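Local coordinates for protein R.MvaI (PDB 2OA9) that is a monomeric type II restriction endonuclease of the PDDEXK clan that recognises its DNA target asymmetrically and probably cuts it with the help of bound metal ions, at residues T32-T37 / K180-N185; K60-A65 / I166-A171; P77-G82 / S147-F152; Q104-N109 / F121-D126; K208-I213 / A231-M236. All blocks are in the same frame, centred on the assembly; numbering follows the deposited sequence.

Interaction 1. Residues T32-T37 / K180-N185; sequences TGIGKT and KYYKYN
Tyr-184 makes the polar link: its OH donates to Ile-34 O at 2.7 Å, in the carbonyl plane and on a lone pair, with the oxygen lying at the edge of the tyrosine ring. Within the helix, Gly-33 O accepts from Thr-37 N and from Thr-37 OG1 (2.9 Å), which reach it from opposite faces of its plane; OG1 also bonds to Thr-26 OG1 on the strand beside 179-192. The first turn of helix 33-49 here lies across strand 179-192 of the mixed sheet, a helix packed on one face of the sheet; the axes of 33-37 and 180-185 run at 77° and approach to 9.6 Å. Packing contacts flank the polar link. Ile-34 CG1, anti to the carbonyl carbon, sits over one face of the Tyr-182 ring, 3.9 Å from its centroid, as a CH-pi contact, while CG2 meets Tyr-184 CE2 at 3.7 Å. Thr-37 OG1 lies at the edge of the Tyr-182 ring, near its plane, 3.7 Å from CD1.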
# COMPACT_ATOMS: atom_id res chain seq x y z
N THR A 32 -1.83 4.40 -20.52
CA THR A 32 -1.21 5.32 -19.56
C THR A 32 -1.59 6.80 -19.78
O THR A 32 -1.36 7.62 -18.88
CB THR A 32 0.33 5.16 -19.60
N GLY A 33 -2.15 7.13 -20.94
CA GLY A 33 -2.34 8.51 -21.38
C GLY A 33 -3.16 9.40 -20.45
O GLY A 33 -2.80 10.57 -20.24
N ILE A 34 -4.25 8.88 -19.91
CA ILE A 34 -5.15 9.65 -19.05
C ILE A 34 -4.39 10.12 -17.81
O ILE A 34 -4.39 11.30 -17.48
CB ILE A 34 -6.41 8.84 -18.66
CG1 ILE A 34 -7.29 8.62 -19.90
CG2 ILE A 34 -7.20 9.55 -17.60
CD1 ILE A 34 -8.34 7.58 -19.74
N GLY A 35 -3.73 9.18 -17.15
CA GLY A 35 -2.99 9.50 -15.94
C GLY A 35 -1.80 10.40 -16.18
O GLY A 35 -1.56 11.38 -15.46
N LYS A 36 -1.02 10.11 -17.22
CA LYS A 36 0.19 10.89 -17.46
C LYS A 36 -0.14 12.33 -17.87
O LYS A 36 0.56 13.27 -17.49
CB LYS A 36 1.06 10.21 -18.54
CG LYS A 36 2.40 10.88 -18.85
CD LYS A 36 2.74 10.86 -20.35
CE LYS A 36 3.25 12.21 -20.85
NZ LYS A 36 4.34 12.77 -19.99
N THR A 37 -1.20 12.51 -18.64
CA THR A 37 -1.62 13.85 -19.00
C THR A 37 -2.02 14.59 -17.73
O THR A 37 -1.69 15.75 -17.58
CB THR A 37 -2.78 13.82 -19.99
OG1 THR A 37 -2.34 13.24 -21.23
CG2 THR A 37 -3.26 15.22 -20.34
N LYS A 180 -5.55 15.20 -29.96
CA LYS A 180 -6.23 14.43 -28.91
C LYS A 180 -6.44 15.26 -27.66
O LYS A 180 -5.59 16.06 -27.30
CB LYS A 180 -5.45 13.17 -28.56
CG LYS A 180 -6.15 12.27 -27.55
CD LYS A 180 -5.54 10.87 -27.47
CE LYS A 180 -6.60 9.83 -27.11
NZ LYS A 180 -6.01 8.50 -26.82
N TYR A 181 -7.57 15.06 -27.00
CA TYR A 181 -7.94 15.81 -25.80
C TYR A 181 -8.54 14.91 -24.73
O TYR A 181 -9.28 13.97 -25.05
CB TYR A 181 -8.97 16.90 -26.12
CG TYR A 181 -8.53 17.88 -27.18
CD1 TYR A 181 -8.65 17.58 -28.53
CD2 TYR A 181 -8.00 19.12 -26.82
CE1 TYR A 181 -8.24 18.48 -29.50
CE2 TYR A 181 -7.60 20.02 -27.78
CZ TYR A 181 -7.73 19.70 -29.11
OH TYR A 181 -7.32 20.60 -30.07
N TYR A 182 -8.23 15.22 -23.47
CA TYR A 182 -8.85 14.59 -22.31
C TYR A 182 -9.57 15.65 -21.50
O TYR A 182 -9.08 16.80 -21.37
CB TYR A 182 -7.82 13.90 -21.41
CG TYR A 182 -7.22 12.64 -21.97
CD1 TYR A 182 -5.85 12.50 -22.08
CD2 TYR A 182 -8.01 11.58 -22.36
CE1 TYR A 182 -5.28 11.34 -22.58
CE2 TYR A 182 -7.45 10.41 -22.89
CZ TYR A 182 -6.09 10.30 -22.98
OH TYR A 182 -5.50 9.16 -23.48
N LYS A 183 -10.69 15.27 -20.90
CA LYS A 183 -11.45 16.12 -19.99
C LYS A 183 -11.74 15.31 -18.73
O LYS A 183 -12.38 14.24 -18.83
CB LYS A 183 -12.76 16.53 -20.64
CG LYS A 183 -13.54 17.47 -19.80
CD LYS A 183 -14.74 17.99 -20.51
CE LYS A 183 -15.57 18.86 -19.58
N TYR A 184 -11.23 15.76 -17.60
CA TYR A 184 -11.34 15.01 -16.37
C TYR A 184 -12.67 15.21 -15.66
O TYR A 184 -13.10 16.34 -15.42
CB TYR A 184 -10.12 15.34 -15.48
CG TYR A 184 -8.83 14.88 -16.17
CD1 TYR A 184 -8.13 15.76 -16.97
CD2 TYR A 184 -8.38 13.58 -16.04
CE1 TYR A 184 -7.02 15.34 -17.67
CE2 TYR A 184 -7.28 13.14 -16.74
CZ TYR A 184 -6.60 14.02 -17.55
OH TYR A 184 -5.48 13.59 -18.25
N ASN A 185 -13.32 14.12 -15.32
CA ASN A 185 -14.61 14.18 -14.68
C ASN A 185 -14.51 14.58 -13.23
O ASN A 185 -15.32 15.37 -12.74
CB ASN A 185 -15.31 12.81 -14.73
CG ASN A 185 -15.50 12.31 -16.14
OD1 ASN A 185 -15.98 13.05 -17.00
ND2 ASN A 185 -15.12 11.05 -16.38

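Interaction 2. Residues K60-A65 / I166-A171. With CD (cadmium ion), chain E.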
# COMPACT_ATOMS: atom_id res chain seq x y z
N LYS A 60 -3.89 7.30 -10.91
CA LYS A 60 -4.45 6.19 -11.69
C LYS A 60 -5.91 6.46 -12.01
O LYS A 60 -6.53 7.20 -11.28
CB LYS A 60 -4.36 4.89 -10.91
CG LYS A 60 -2.96 4.54 -10.43
CD LYS A 60 -2.60 3.10 -10.65
CE LYS A 60 -1.33 2.94 -11.47
NZ LYS A 60 -1.46 3.74 -12.74
N THR A 61 -6.45 5.85 -13.06
CA THR A 61 -7.89 5.84 -13.27
C THR A 61 -8.54 4.79 -12.38
O THR A 61 -7.86 3.95 -11.83
CB THR A 61 -8.30 5.55 -14.70
OG1 THR A 61 -7.90 4.23 -15.04
CG2 THR A 61 -7.60 6.46 -15.70
N HIS A 62 -9.86 4.85 -12.27
CA HIS A 62 -10.57 3.83 -11.47
C HIS A 62 -10.31 2.47 -12.11
O HIS A 62 -10.14 1.46 -11.41
CB HIS A 62 -12.10 4.07 -11.44
CG HIS A 62 -12.39 5.33 -10.60
ND1 HIS A 62 -12.69 5.28 -9.26
CD2 HIS A 62 -12.39 6.65 -10.94
CE1 HIS A 62 -12.79 6.50 -8.79
NE2 HIS A 62 -12.63 7.35 -9.78
N GLU A 63 -10.27 2.43 -13.45
CA GLU A 63 -10.02 1.19 -14.15
C GLU A 63 -8.64 0.61 -13.86
O GLU A 63 -8.50 -0.58 -13.61
CB GLU A 63 -10.20 1.43 -15.64
CG GLU A 63 -10.23 0.15 -16.42
CD GLU A 63 -10.51 0.41 -17.88
OE1 GLU A 63 -9.57 0.84 -18.58
OE2 GLU A 63 -11.68 0.26 -18.29
N THR A 64 -7.62 1.45 -13.88
CA THR A 64 -6.27 0.98 -13.67
C THR A 64 -6.10 0.66 -12.17
O THR A 64 -5.43 -0.29 -11.81
CB THR A 64 -5.28 2.00 -14.18
OG1 THR A 64 -5.40 2.12 -15.62
CG2 THR A 64 -3.86 1.55 -13.93
N ALA A 65 -6.66 1.49 -11.29
CA ALA A 65 -6.61 1.24 -9.84
C ALA A 65 -7.15 -0.15 -9.49
O ALA A 65 -6.58 -0.82 -8.64
CB ALA A 65 -7.34 2.34 -9.10
N ILE A 166 -2.68 9.97 -3.09
CA ILE A 166 -2.99 9.28 -4.34
C ILE A 166 -4.26 9.92 -4.88
O ILE A 166 -5.17 10.23 -4.10
CB ILE A 166 -3.26 7.77 -4.08
CG1 ILE A 166 -1.99 7.07 -3.61
CG2 ILE A 166 -3.75 7.07 -5.34
CD1 ILE A 166 -2.28 5.95 -2.66
N ALA A 167 -4.34 10.05 -6.20
CA ALA A 167 -5.57 10.50 -6.86
C ALA A 167 -6.04 9.43 -7.83
O ALA A 167 -5.30 8.98 -8.70
CB ALA A 167 -5.38 11.84 -7.55
N VAL A 168 -7.29 9.01 -7.67
CA VAL A 168 -7.94 8.09 -8.59
C VAL A 168 -8.95 8.91 -9.39
O VAL A 168 -9.84 9.52 -8.83
CB VAL A 168 -8.63 6.97 -7.85
CG1 VAL A 168 -9.32 6.02 -8.79
CG2 VAL A 168 -7.68 6.27 -6.93
N ILE A 169 -8.79 8.90 -10.70
CA ILE A 169 -9.41 9.87 -11.60
C ILE A 169 -10.20 9.17 -12.70
O ILE A 169 -10.07 7.97 -12.93
CB ILE A 169 -8.35 10.81 -12.23
CG1 ILE A 169 -7.41 10.06 -13.16
CG2 ILE A 169 -7.56 11.53 -11.13
CD1 ILE A 169 -6.43 10.97 -13.93
N SER A 170 -11.05 9.92 -13.41
CA SER A 170 -11.57 9.44 -14.67
C SER A 170 -11.69 10.55 -15.67
O SER A 170 -11.70 11.71 -15.28
CB SER A 170 -12.90 8.68 -14.50
OG SER A 170 -13.91 9.61 -14.14
N ALA A 171 -11.75 10.19 -16.95
CA ALA A 171 -11.81 11.20 -17.98
C ALA A 171 -12.54 10.69 -19.20
O ALA A 171 -12.63 9.48 -19.42
CB ALA A 171 -10.41 11.59 -18.38
CD CD E . -13.55 3.44 -8.14
O HOH W 1 -12.54 10.03 -10.13
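His-62 leans over Val-168, and its ring ties the start of helix 62-66 to the neighbouring strand. CB lies 3.7 Å from the cadmium ion. CG stands anti to the carbonyl carbon (chi1 -69°), and chi2 (-94°) turns one ring face to Val-168 CG1, which sits over the ring centre, 3.4 Å from the centroid and only 9° off the normal, a close CH-pi contact. On the ring, ND1 binds the cadmium ion at 2.3 Å, a site that Glu-237 shares. CE1 lies 3.5 Å from Val-168 CG1. On the other flank, CD2 comes to 3.3 Å from Ile-169 O, and Ser-170 CB stands at the ring edge. At the tip, NE2 donates to a water in the ring plane, 2.7 Å away, which may donate to Val-168 O. Metal and water thus engage both ring nitrogens and probably limit its rotation.

The backbones pair in parallel: Lys-60 N donates to Ala-167 O, and Ile-169 N to Lys-60 O at 2.9 Å; a weak bond from His-62 N to Ile-169 O follows. Thr-61 is the N-cap, its OG1 accepting from Thr-64 N at 3.0 Å. Strand 58-61 therefore ends directly in a helix while still paired with strand 166-176, whose other neighbour is strand 179-192. Helix 33-49 packs Ile-34 against Thr-61 and Ile-169, and helix 236-242 brings Met-236 to Lys-60 and Ala-65.

Interaction 3. Residues P77-G82 / S147-F152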
# COMPACT_ATOMS: atom_id res chain seq x y z
N PRO A 77 8.35 -7.19 12.13
CA PRO A 77 7.69 -7.28 13.44
C PRO A 77 8.38 -6.50 14.60
O PRO A 77 9.61 -6.33 14.67
CB PRO A 77 7.65 -8.79 13.70
CG PRO A 77 7.63 -9.39 12.40
CD PRO A 77 8.54 -8.52 11.56
N THR A 78 7.55 -5.96 15.45
CA THR A 78 8.03 -5.31 16.68
C THR A 78 8.70 -6.34 17.59
O THR A 78 9.73 -6.03 18.23
CB THR A 78 6.82 -4.73 17.42
OG1 THR A 78 6.22 -3.72 16.63
CG2 THR A 78 7.24 -3.96 18.74
N ASN A 79 8.11 -7.54 17.67
CA ASN A 79 8.43 -8.58 18.67
C ASN A 79 8.34 -9.96 18.10
O ASN A 79 7.47 -10.23 17.28
CB ASN A 79 7.41 -8.51 19.83
CG ASN A 79 7.58 -9.67 20.88
OD1 ASN A 79 8.32 -9.54 21.87
ND2 ASN A 79 6.88 -10.80 20.66
N PRO A 80 9.17 -10.89 18.53
CA PRO A 80 10.36 -10.63 19.34
C PRO A 80 11.44 -10.02 18.49
O PRO A 80 11.28 -9.92 17.28
CB PRO A 80 10.79 -12.04 19.75
CG PRO A 80 10.26 -12.93 18.71
CD PRO A 80 8.94 -12.33 18.33
N ARG A 81 12.56 -9.67 19.10
CA ARG A 81 13.75 -9.31 18.33
C ARG A 81 14.15 -10.48 17.44
O ARG A 81 14.05 -11.65 17.83
CB ARG A 81 14.89 -8.91 19.28
N GLY A 82 14.55 -10.17 16.22
CA GLY A 82 14.97 -11.22 15.30
C GLY A 82 13.82 -12.12 14.87
O GLY A 82 14.05 -13.27 14.45
N SER A 147 3.21 -15.44 19.00
CA SER A 147 4.15 -14.52 19.65
C SER A 147 4.65 -13.37 18.81
O SER A 147 5.04 -12.32 19.38
CB SER A 147 5.33 -15.29 20.23
OG SER A 147 6.18 -15.80 19.21
N VAL A 148 4.66 -13.53 17.50
CA VAL A 148 5.20 -12.53 16.60
C VAL A 148 4.14 -11.45 16.37
O VAL A 148 2.98 -11.76 16.08
CB VAL A 148 5.66 -13.19 15.26
CG1 VAL A 148 6.07 -12.12 14.31
CG2 VAL A 148 6.82 -14.19 15.49
N TYR A 149 4.53 -10.18 16.55
CA TYR A 149 3.55 -9.10 16.41
C TYR A 149 4.17 -7.81 15.99
O TYR A 149 5.37 -7.62 16.11
CB TYR A 149 2.71 -8.90 17.70
CG TYR A 149 3.43 -8.31 18.92
CD1 TYR A 149 3.79 -6.98 18.97
CD2 TYR A 149 3.65 -9.10 20.03
CE1 TYR A 149 4.38 -6.44 20.11
CE2 TYR A 149 4.24 -8.58 21.17
CZ TYR A 149 4.61 -7.26 21.20
OH TYR A 149 5.25 -6.81 22.34
N TRP A 150 3.31 -6.93 15.51
CA TRP A 150 3.61 -5.54 15.18
C TRP A 150 2.81 -4.70 16.13
O TRP A 150 1.60 -4.87 16.22
CB TRP A 150 3.16 -5.17 13.74
CG TRP A 150 3.86 -5.86 12.63
CD1 TRP A 150 4.89 -5.36 11.88
CD2 TRP A 150 3.60 -7.16 12.12
NE1 TRP A 150 5.27 -6.26 10.92
CE2 TRP A 150 4.51 -7.40 11.06
CE3 TRP A 150 2.70 -8.18 12.45
CZ2 TRP A 150 4.53 -8.60 10.36
CZ3 TRP A 150 2.72 -9.36 11.75
CH2 TRP A 150 3.63 -9.56 10.70
N SER A 151 3.43 -3.79 16.86
CA SER A 151 2.64 -2.90 17.68
C SER A 151 1.83 -1.90 16.88
O SER A 151 2.25 -1.50 15.78
CB SER A 151 3.56 -2.11 18.64
OG SER A 151 4.45 -1.29 17.92
N PHE A 152 0.70 -1.46 17.40
CA PHE A 152 -0.07 -0.42 16.72
C PHE A 152 0.79 0.84 16.55
O PHE A 152 0.69 1.50 15.54
CB PHE A 152 -1.33 -0.03 17.51
CG PHE A 152 -2.55 -0.94 17.33
CD1 PHE A 152 -3.81 -0.48 17.69
CD2 PHE A 152 -2.43 -2.21 16.83
CE1 PHE A 152 -4.93 -1.29 17.55
CE2 PHE A 152 -3.53 -3.02 16.71
CZ PHE A 152 -4.78 -2.57 17.06
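Thr-78 and Asn-79 both face Tyr-149 in a classic beta bulge, where loop 77-82 pairs with strand 143-151. Tyr-149 O accepts twice: from Asn-79 N at 3.2 Å, and from Thr-78 N in a weak bond bent to 118°. In return Tyr-149 N donates to Asn-79 O at 3.0 Å. Side chains extend the pairing at each end. Thr-78 OG1 accepts from Ser-151 N at 2.8 Å in a nearly straight bond and has a weak bond to Ser-154 OG; Asn-79 ND2 gives a weak, bent bond to Ser-147 O. Ser-151 is itself an N-cap, its side chain capping a backbone N of helix 152-162. Trp-150 NE1 donates to Lys-75 O, just before segment 77-82.

Asn-79 CG stands anti to the backbone N (chi1 174°), over the Tyr-149 ring; the amide and ring planes are 15° apart, and CB lies over the face, 3.5 Å from the centroid. An alanine in place of Tyr-149 would probably uncover this side of Asn-79 and leave its amide freer to turn away from Ser-147 O. Pro-77 CA covers one face of the Trp-150 five-membered ring, 3.8 Å from its centroid, and Pro-77 CG touches Val-148 CG1. Pro-80, after a cis peptide bond, sets CD against Val-148 CG2. Polar bonds at the bulge and at both ends thus set the register, while Pro-77, Asn-79 and Pro-80 supply the carbon contacts.

Interaction 4. Residues Q104-N109 / F121-D126; sequences QTVSGN and FKIDID. With CD (cadmium ion), chain G.
Ile-123 N donates to Ser-107 O at 2.9 Å, the one direct hydrogen bond between the two segments. It is nearly straight at the hydrogen (174°), yet the donor stands above the carbonyl plane, 40° out of it. Beside it, Gly-108 CA makes a CA-H...O contact with Ile-123 O at 3.3 Å. A water extends the link, accepting from Ser-107 N and lying within bonding distance of Phe-121 O, to which it may donate.

The apolar contact centres on Val-106. Its CG1, anti to the backbone N (chi1 -170°), meets Lys-122 CA at 3.6 Å and Ile-123 CG1 at 3.8 Å, while CG2 lies 3.8 Å from Phe-121 CB. Gln-104 CG approaches Phe-121 CD2, and Lys-122 CG lies near Ser-107 O; the lysine's NZ goes on to a salt bridge with Glu-135.

Farther along strand 119-126, Asp-124 holds a cadmium ion with both carboxylate oxygens, OD1 at 2.3 Å and OD2 at 2.6 Å. A water on the metal donates to Ile-125 O. Asp-124 and Ile-125 bind calcium in another structure of this protein. A single direct bond, a water and the packing of Val-106 thus join edge strand 119-126 of one antiparallel sheet to strand 100-106, inside another, and the residues after it, without continuous strand pairing.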
# COMPACT_ATOMS: atom_id res chain seq x y z
N GLN A 104 5.19 -15.70 1.81
CA GLN A 104 3.76 -16.02 1.95
C GLN A 104 2.95 -14.78 2.17
O GLN A 104 3.30 -13.95 3.01
CB GLN A 104 3.58 -16.97 3.14
CG GLN A 104 2.20 -17.43 3.45
CD GLN A 104 1.66 -18.28 2.37
OE1 GLN A 104 2.26 -19.33 2.03
NE2 GLN A 104 0.57 -17.83 1.76
N THR A 105 1.86 -14.64 1.43
CA THR A 105 0.87 -13.61 1.67
C THR A 105 -0.15 -14.10 2.73
O THR A 105 -0.74 -15.17 2.60
CB THR A 105 0.14 -13.29 0.41
OG1 THR A 105 1.04 -12.78 -0.56
CG2 THR A 105 -0.85 -12.15 0.61
N VAL A 106 -0.34 -13.32 3.77
CA VAL A 106 -1.20 -13.72 4.89
C VAL A 106 -2.32 -12.69 5.04
O VAL A 106 -2.09 -11.51 4.88
CB VAL A 106 -0.40 -13.79 6.22
CG1 VAL A 106 -1.23 -14.42 7.28
CG2 VAL A 106 0.90 -14.58 6.05
N SER A 107 -3.52 -13.14 5.35
CA SER A 107 -4.57 -12.19 5.63
C SER A 107 -5.17 -12.44 7.00
O SER A 107 -4.77 -13.38 7.70
CB SER A 107 -5.60 -12.28 4.53
OG SER A 107 -6.54 -13.30 4.79
N GLY A 108 -6.17 -11.63 7.37
CA GLY A 108 -6.81 -11.71 8.66
C GLY A 108 -8.16 -12.36 8.66
O GLY A 108 -8.73 -12.43 9.73
N ASN A 109 -8.63 -12.84 7.52
CA ASN A 109 -9.98 -13.40 7.42
C ASN A 109 -9.98 -14.94 7.32
O ASN A 109 -10.98 -15.59 7.70
CB ASN A 109 -10.72 -12.77 6.25
CG ASN A 109 -10.09 -13.09 4.89
OD1 ASN A 109 -8.89 -13.08 4.75
ND2 ASN A 109 -10.94 -13.33 3.87
N PHE A 121 -0.83 -19.85 8.17
CA PHE A 121 -0.67 -18.56 8.80
C PHE A 121 -1.97 -17.78 8.75
O PHE A 121 -2.69 -17.87 7.77
CB PHE A 121 0.43 -17.72 8.14
CG PHE A 121 1.75 -18.39 8.10
CD1 PHE A 121 2.67 -18.22 9.14
CD2 PHE A 121 2.10 -19.20 7.04
CE1 PHE A 121 3.89 -18.85 9.12
CE2 PHE A 121 3.34 -19.84 7.02
CZ PHE A 121 4.21 -19.67 8.06
N LYS A 122 -2.20 -16.95 9.78
CA LYS A 122 -3.31 -15.98 9.79
C LYS A 122 -2.89 -14.75 10.59
O LYS A 122 -2.12 -14.85 11.54
CB LYS A 122 -4.55 -16.62 10.37
CG LYS A 122 -5.80 -15.74 10.20
CD LYS A 122 -7.09 -16.55 10.42
CE LYS A 122 -7.25 -17.22 11.75
NZ LYS A 122 -7.43 -16.28 12.87
N ILE A 123 -3.40 -13.58 10.25
CA ILE A 123 -3.22 -12.40 11.11
C ILE A 123 -4.43 -12.26 12.03
O ILE A 123 -5.57 -12.49 11.64
CB ILE A 123 -3.06 -11.12 10.27
CG1 ILE A 123 -1.92 -11.27 9.23
CG2 ILE A 123 -2.85 -9.88 11.18
CD1 ILE A 123 -0.55 -11.37 9.84
N ASP A 124 -4.17 -11.98 13.29
CA ASP A 124 -5.24 -11.67 14.25
C ASP A 124 -4.93 -10.33 14.92
O ASP A 124 -3.81 -10.07 15.36
CB ASP A 124 -5.50 -12.81 15.28
CG ASP A 124 -6.77 -12.62 16.03
OD1 ASP A 124 -7.86 -12.66 15.39
OD2 ASP A 124 -6.80 -12.38 17.26
N ILE A 125 -5.95 -9.49 15.05
CA ILE A 125 -5.78 -8.22 15.72
C ILE A 125 -6.07 -8.38 17.21
O ILE A 125 -7.18 -8.69 17.61
CB ILE A 125 -6.66 -7.09 15.10
CG1 ILE A 125 -6.61 -7.06 13.57
CG2 ILE A 125 -6.22 -5.74 15.67
CD1 ILE A 125 -5.24 -6.76 12.91
N ASP A 126 -5.06 -8.15 18.04
CA ASP A 126 -5.20 -8.15 19.49
C ASP A 126 -5.51 -6.71 19.90
O ASP A 126 -4.63 -6.00 20.32
CB ASP A 126 -3.90 -8.68 20.09
CG ASP A 126 -3.97 -8.90 21.56
OD1 ASP A 126 -4.94 -8.41 22.22
OD2 ASP A 126 -3.06 -9.56 22.11
CD CD G . -9.38 -12.52 17.10
O HOH W 2 -4.10 -15.95 5.75
O HOH W 3 -9.21 -10.30 17.26

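Interaction 5. Residues K208-I213 / A231-M236; sequences KVDIRI and AFRINM. With CD (cadmium ion), chain F.
Asp-210 and Arg-233 form a salt bridge, NH1 to OD2 at 2.8 Å. The carboxylate oxygen lies at the edge of the guanidinium, near its plane, but NH1 comes from above the carboxylate plane, and the two planes are 50° apart. With CG anti to the backbone N (chi1 -168°), the same Asp-210 chelates a cadmium ion through OD1 and OD2, both at 2.3 Å; three waters and His-103 complete the metal's ligands. OD2 is thus shared by metal and arginine, both of which would probably favour the charged carboxylate. An alanine in place of Arg-233 would remove the guanidinium and probably leave Asp-210 OD2 with the metal still bound but without this charged partner.

Backbone pairing is antiparallel: Lys-208 and Arg-233 exchange two hydrogen bonds, as do Asp-210 and Ala-231, where Asp-210 N to Ala-231 O measures 2.8 Å. Between them Val-209 and Phe-232 make a non-hydrogen-bonded pair on the other face, lying side by side with Val-209 CG2 3.9 Å from Phe-232 CE2. Phe-232 also stacks on Phe-73 and meets Trp-150 edge-to-face.

The strands 207-215 and 225-235 form a beta hairpin in the antiparallel sheet, flanked by strand 100-106 on one side and strand 69-74 on the other; Asn-235 caps helix 236-242 that follows.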
# COMPACT_ATOMS: atom_id res chain seq x y z
N LYS A 208 -3.42 -7.16 2.95
CA LYS A 208 -2.65 -8.38 3.09
C LYS A 208 -1.31 -8.04 3.67
O LYS A 208 -0.81 -6.95 3.48
CB LYS A 208 -2.42 -9.01 1.71
CG LYS A 208 -3.67 -9.34 0.91
CD LYS A 208 -4.72 -10.00 1.73
CE LYS A 208 -5.88 -10.52 0.87
NZ LYS A 208 -6.69 -11.50 1.63
N VAL A 209 -0.72 -9.01 4.35
CA VAL A 209 0.61 -8.90 4.94
C VAL A 209 1.49 -9.89 4.15
O VAL A 209 1.32 -11.11 4.27
CB VAL A 209 0.52 -9.26 6.42
CG1 VAL A 209 1.86 -9.23 7.08
CG2 VAL A 209 -0.45 -8.29 7.14
N ASP A 210 2.36 -9.36 3.32
CA ASP A 210 3.21 -10.14 2.40
C ASP A 210 4.59 -10.35 3.03
O ASP A 210 5.42 -9.45 3.06
CB ASP A 210 3.32 -9.37 1.07
CG ASP A 210 3.90 -10.14 -0.05
OD1 ASP A 210 4.91 -10.81 0.15
OD2 ASP A 210 3.46 -10.03 -1.22
N ILE A 211 4.78 -11.51 3.61
CA ILE A 211 6.05 -11.89 4.25
C ILE A 211 6.96 -12.39 3.16
O ILE A 211 6.62 -13.33 2.45
CB ILE A 211 5.79 -12.95 5.29
CG1 ILE A 211 4.83 -12.41 6.34
CG2 ILE A 211 7.12 -13.45 5.89
CD1 ILE A 211 4.35 -13.48 7.32
N ARG A 212 8.14 -11.78 3.04
CA ARG A 212 9.10 -12.14 1.99
C ARG A 212 10.48 -12.10 2.62
O ARG A 212 11.24 -11.13 2.47
CB ARG A 212 8.95 -11.21 0.79
CG ARG A 212 9.76 -11.56 -0.43
CD ARG A 212 9.92 -10.37 -1.38
NE ARG A 212 9.22 -10.54 -2.65
CZ ARG A 212 9.80 -10.84 -3.82
NH1 ARG A 212 11.10 -11.08 -3.95
NH2 ARG A 212 9.04 -10.93 -4.90
N ILE A 213 10.79 -13.16 3.33
CA ILE A 213 12.03 -13.25 4.07
C ILE A 213 12.96 -14.24 3.35
O ILE A 213 12.71 -15.45 3.33
CB ILE A 213 11.81 -13.73 5.48
CG1 ILE A 213 10.68 -13.00 6.15
CG2 ILE A 213 13.11 -13.54 6.28
CD1 ILE A 213 10.25 -13.56 7.48
N ALA A 231 5.54 -6.49 3.80
CA ALA A 231 4.85 -5.44 3.06
C ALA A 231 3.34 -5.51 3.41
O ALA A 231 2.74 -6.57 3.35
CB ALA A 231 5.07 -5.58 1.58
N PHE A 232 2.74 -4.35 3.65
CA PHE A 232 1.33 -4.21 3.92
C PHE A 232 0.71 -3.69 2.67
O PHE A 232 1.07 -2.61 2.21
CB PHE A 232 1.09 -3.31 5.15
CG PHE A 232 1.49 -3.94 6.44
CD1 PHE A 232 2.80 -4.19 6.75
CD2 PHE A 232 0.54 -4.31 7.36
CE1 PHE A 232 3.14 -4.81 7.93
CE2 PHE A 232 0.87 -4.90 8.56
CZ PHE A 232 2.17 -5.16 8.84
N ARG A 233 -0.13 -4.52 2.04
CA ARG A 233 -0.57 -4.29 0.66
C ARG A 233 -2.08 -4.28 0.53
O ARG A 233 -2.78 -4.99 1.20
CB ARG A 233 0.02 -5.37 -0.26
CG ARG A 233 1.52 -5.50 -0.14
CD ARG A 233 2.17 -6.51 -1.03
NE ARG A 233 2.52 -5.95 -2.30
CZ ARG A 233 2.98 -6.68 -3.30
NH1 ARG A 233 3.15 -7.99 -3.11
NH2 ARG A 233 3.24 -6.14 -4.48
N ILE A 234 -2.55 -3.48 -0.41
CA ILE A 234 -3.98 -3.31 -0.64
C ILE A 234 -4.21 -2.99 -2.12
O ILE A 234 -3.42 -2.26 -2.73
CB ILE A 234 -4.57 -2.16 0.27
CG1 ILE A 234 -6.08 -2.12 0.18
CG2 ILE A 234 -3.96 -0.80 -0.07
CD1 ILE A 234 -6.74 -1.11 1.14
N ASN A 235 -5.29 -3.52 -2.67
CA ASN A 235 -5.73 -3.13 -4.01
C ASN A 235 -6.07 -1.67 -4.01
O ASN A 235 -6.67 -1.13 -3.06
CB ASN A 235 -6.92 -3.97 -4.40
CG ASN A 235 -7.55 -3.54 -5.69
OD1 ASN A 235 -8.30 -2.60 -5.76
ND2 ASN A 235 -7.22 -4.28 -6.75
N MET A 236 -5.68 -0.96 -5.05
CA MET A 236 -5.75 0.49 -5.03
C MET A 236 -7.19 1.00 -4.99
O MET A 236 -7.48 2.02 -4.34
CB MET A 236 -4.98 1.10 -6.18
CG MET A 236 -5.06 2.59 -6.27
SD MET A 236 -3.96 3.26 -7.54
CE MET A 236 -2.54 2.20 -7.09
CD CD F . 5.01 -11.48 -2.07
O HOH W 4 6.27 -9.62 -2.74
O HOH W 5 3.73 -13.27 -1.18
O HOH W 6 4.10 -11.57 -4.10

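In the fold
Interactions 1 and 2 lie 10 Å apart between centres and share the mixed sheet, where strands 166-176 and 179-192 are neighbours. Interactions 3, 4 and 5 cluster with centres 11 to 16 Å apart, and lie 30 to 44 Å from interaction 1, centre to centre. Interaction 4 reaches the sheets of both others: strand 100-106 pairs with strand 207-215 of interaction 5, and strand 119-126 belongs to the three-stranded sheet of interaction 3. Along the chain, interaction 4 nests in 3, 3 in 2 and 2 in 1, with 5 last. Met-236 of interaction 5 packs on Lys-60 of interaction 2, linking the mixed sheet to the central antiparallel sheet of this monomeric enzyme.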